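Local coordinates for peptidase M42 (PDB 5DS0), which binds cobalt in a twelve-subunit assembly and, as an M42-family TET aminopeptidase, probably removes residues from the N-termini of peptides, at residues C[64-69]-C[235-240]. Numbering follows the deposited sequence.
Sequences AGHTDE and VLEVDI. With CO (cobalt (II) ion), chain T.
Strands 64-66 and 235-240 run side by side in parallel, their short axes 36° apart, and are paired at Ala64 and Val235 before they diverge. A nearly straight hydrogen bond from Leu236 N to Ala64 O, 2.9 Å long and almost along the C=O axis, marks the last backbone link between the two segments; beyond it the gap is bridged by metal. His66 and Glu237 approach the ion from the two neighbouring segments and cross obliquely, imidazole and carboxylate planes 55° apart. NE2 of His66 binds cobalt at 2.1 Å, while Glu237, its chain bent at chi2 (-66°), grips the same ion with both oxygens, OE2 at 2.2 Å and OE1 at 2.5 Å. Glu237 OE2 lies at the edge of the imidazole ring, 2.9 Å from His66 NE2, a closeness that the shared ion explains. Second-shell bonds orient both ligands. His66 ND1 donates to Asp68 O at 3.0 Å, close to the ring plane, and more weakly to Asp68 OD1, which fixes the ring's rotation and probably makes NE2 a better electron donor. Val238 N, in turn, donates to the anti lone pair of Glu237 OE1. Asp180, which also binds the second cobalt, joins this site. Metal ligands carried by neighbouring parallel strands where they part are characteristic of the two-metal centre of M42 aminopeptidases, which belong to the zinc-exopeptidase clan.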
loop_
_atom_site.group_PDB
_atom_site.type_symbol
_atom_site.label_atom_id
_atom_site.label_comp_id
_atom_site.label_asym_id
_atom_site.label_seq_id
_atom_site.Cartn_x
_atom_site.Cartn_y
_atom_site.Cartn_z
ATOM N N ALA C 64 10.411 10.361 48.256
ATOM C CA ALA C 64 9.916 9.080 47.787
ATOM C C ALA C 64 10.738 8.546 46.638
ATOM O O ALA C 64 11.075 9.291 45.720
ATOM C CB ALA C 64 8.470 9.210 47.358
ATOM N N GLY C 65 11.065 7.259 46.704
ATOM C CA GLY C 65 11.668 6.535 45.579
ATOM C C GLY C 65 11.083 5.142 45.515
ATOM O O GLY C 65 11.066 4.442 46.515
ATOM N N HIS C 66 10.567 4.740 44.363
ATOM C CA HIS C 66 9.857 3.466 44.291
ATOM C C HIS C 66 10.822 2.296 44.188
ATOM O O HIS C 66 11.799 2.355 43.448
ATOM C CB HIS C 66 8.801 3.449 43.163
ATOM C CG HIS C 66 9.361 3.494 41.774
ATOM N ND1 HIS C 66 9.700 2.359 41.071
ATOM C CD2 HIS C 66 9.583 4.534 40.936
ATOM C CE1 HIS C 66 10.131 2.698 39.868
ATOM N NE2 HIS C 66 10.076 4.013 39.763
ATOM N N THR C 67 10.541 1.234 44.944
ATOM C CA THR C 67 11.399 0.065 44.960
ATOM C C THR C 67 10.917 -1.037 44.047
ATOM O O THR C 67 11.602 -2.049 43.888
ATOM C CB THR C 67 11.500 -0.519 46.359
ATOM O OG1 THR C 67 10.175 -0.750 46.861
ATOM C CG2 THR C 67 12.240 0.423 47.269
ATOM N N ASP C 68 9.732 -0.890 43.472
ATOM C CA ASP C 68 9.299 -1.862 42.470
ATOM C C ASP C 68 10.086 -1.650 41.188
ATOM O O ASP C 68 10.501 -0.533 40.873
ATOM C CB ASP C 68 7.782 -1.839 42.221
ATOM C CG ASP C 68 7.294 -0.556 41.586
ATOM O OD1 ASP C 68 7.695 0.536 42.041
ATOM O OD2 ASP C 68 6.466 -0.637 40.653
ATOM N N GLU C 69 10.323 -2.745 40.484
ATOM C CA GLU C 69 11.002 -2.733 39.199
ATOM C C GLU C 69 10.071 -3.309 38.149
ATOM O O GLU C 69 9.168 -4.095 38.436
ATOM C CB GLU C 69 12.284 -3.572 39.250
ATOM C CG GLU C 69 12.038 -5.029 39.660
ATOM C CD GLU C 69 13.292 -5.880 39.702
ATOM O OE1 GLU C 69 14.041 -5.883 38.685
ATOM O OE2 GLU C 69 13.510 -6.549 40.739
ATOM N N VAL C 235 10.488 14.049 45.129
ATOM C CA VAL C 235 10.451 12.729 44.551
ATOM C C VAL C 235 11.748 12.469 43.825
ATOM O O VAL C 235 12.212 13.296 43.044
ATOM C CB VAL C 235 9.272 12.588 43.598
ATOM C CG1 VAL C 235 9.362 11.286 42.833
ATOM C CG2 VAL C 235 7.985 12.649 44.385
ATOM N N LEU C 236 12.341 11.316 44.103
ATOM C CA LEU C 236 13.607 10.922 43.490
ATOM C C LEU C 236 13.346 9.852 42.473
ATOM O O LEU C 236 12.702 8.860 42.773
ATOM C CB LEU C 236 14.549 10.396 44.545
ATOM C CG LEU C 236 14.861 11.486 45.558
ATOM C CD1 LEU C 236 15.246 10.953 46.929
ATOM C CD2 LEU C 236 15.956 12.357 45.009
ATOM N N GLU C 237 13.807 10.077 41.258
ATOM C CA GLU C 237 13.547 9.178 40.148
ATOM C C GLU C 237 14.802 9.096 39.292
ATOM O O GLU C 237 15.815 9.727 39.595
ATOM C CB GLU C 237 12.379 9.682 39.295
ATOM C CG GLU C 237 11.051 8.953 39.467
ATOM C CD GLU C 237 11.001 7.484 39.011
ATOM O OE1 GLU C 237 11.979 6.925 38.497
ATOM O OE2 GLU C 237 9.914 6.893 39.155
ATOM N N VAL C 238 14.718 8.307 38.231
ATOM C CA VAL C 238 15.728 8.295 37.220
ATOM C C VAL C 238 15.259 9.186 36.076
ATOM O O VAL C 238 14.085 9.476 35.952
ATOM C CB VAL C 238 15.990 6.873 36.705
ATOM C CG1 VAL C 238 16.594 6.029 37.799
ATOM C CG2 VAL C 238 14.720 6.242 36.173
ATOM N N ASP C 239 16.205 9.633 35.264
ATOM C CA ASP C 239 15.918 10.402 34.069
ATOM C C ASP C 239 16.471 9.595 32.921
ATOM O O ASP C 239 17.519 8.946 33.063
ATOM C CB ASP C 239 16.630 11.762 34.127
ATOM C CG ASP C 239 15.744 12.922 33.685
ATOM O OD1 ASP C 239 14.972 12.761 32.703
ATOM O OD2 ASP C 239 15.841 14.007 34.318
ATOM N N ILE C 240 15.770 9.591 31.796
ATOM C CA ILE C 240 16.279 8.929 30.621
ATOM C C ILE C 240 17.434 9.778 30.138
ATOM O O ILE C 240 17.261 10.958 29.859
ATOM C CB ILE C 240 15.225 8.800 29.516
ATOM C CG1 ILE C 240 14.065 7.883 29.945
ATOM C CG2 ILE C 240 15.870 8.245 28.257
ATOM C CD1 ILE C 240 12.773 8.614 30.281
HETATM CO CO CO T . 10.418 5.082 38.000
#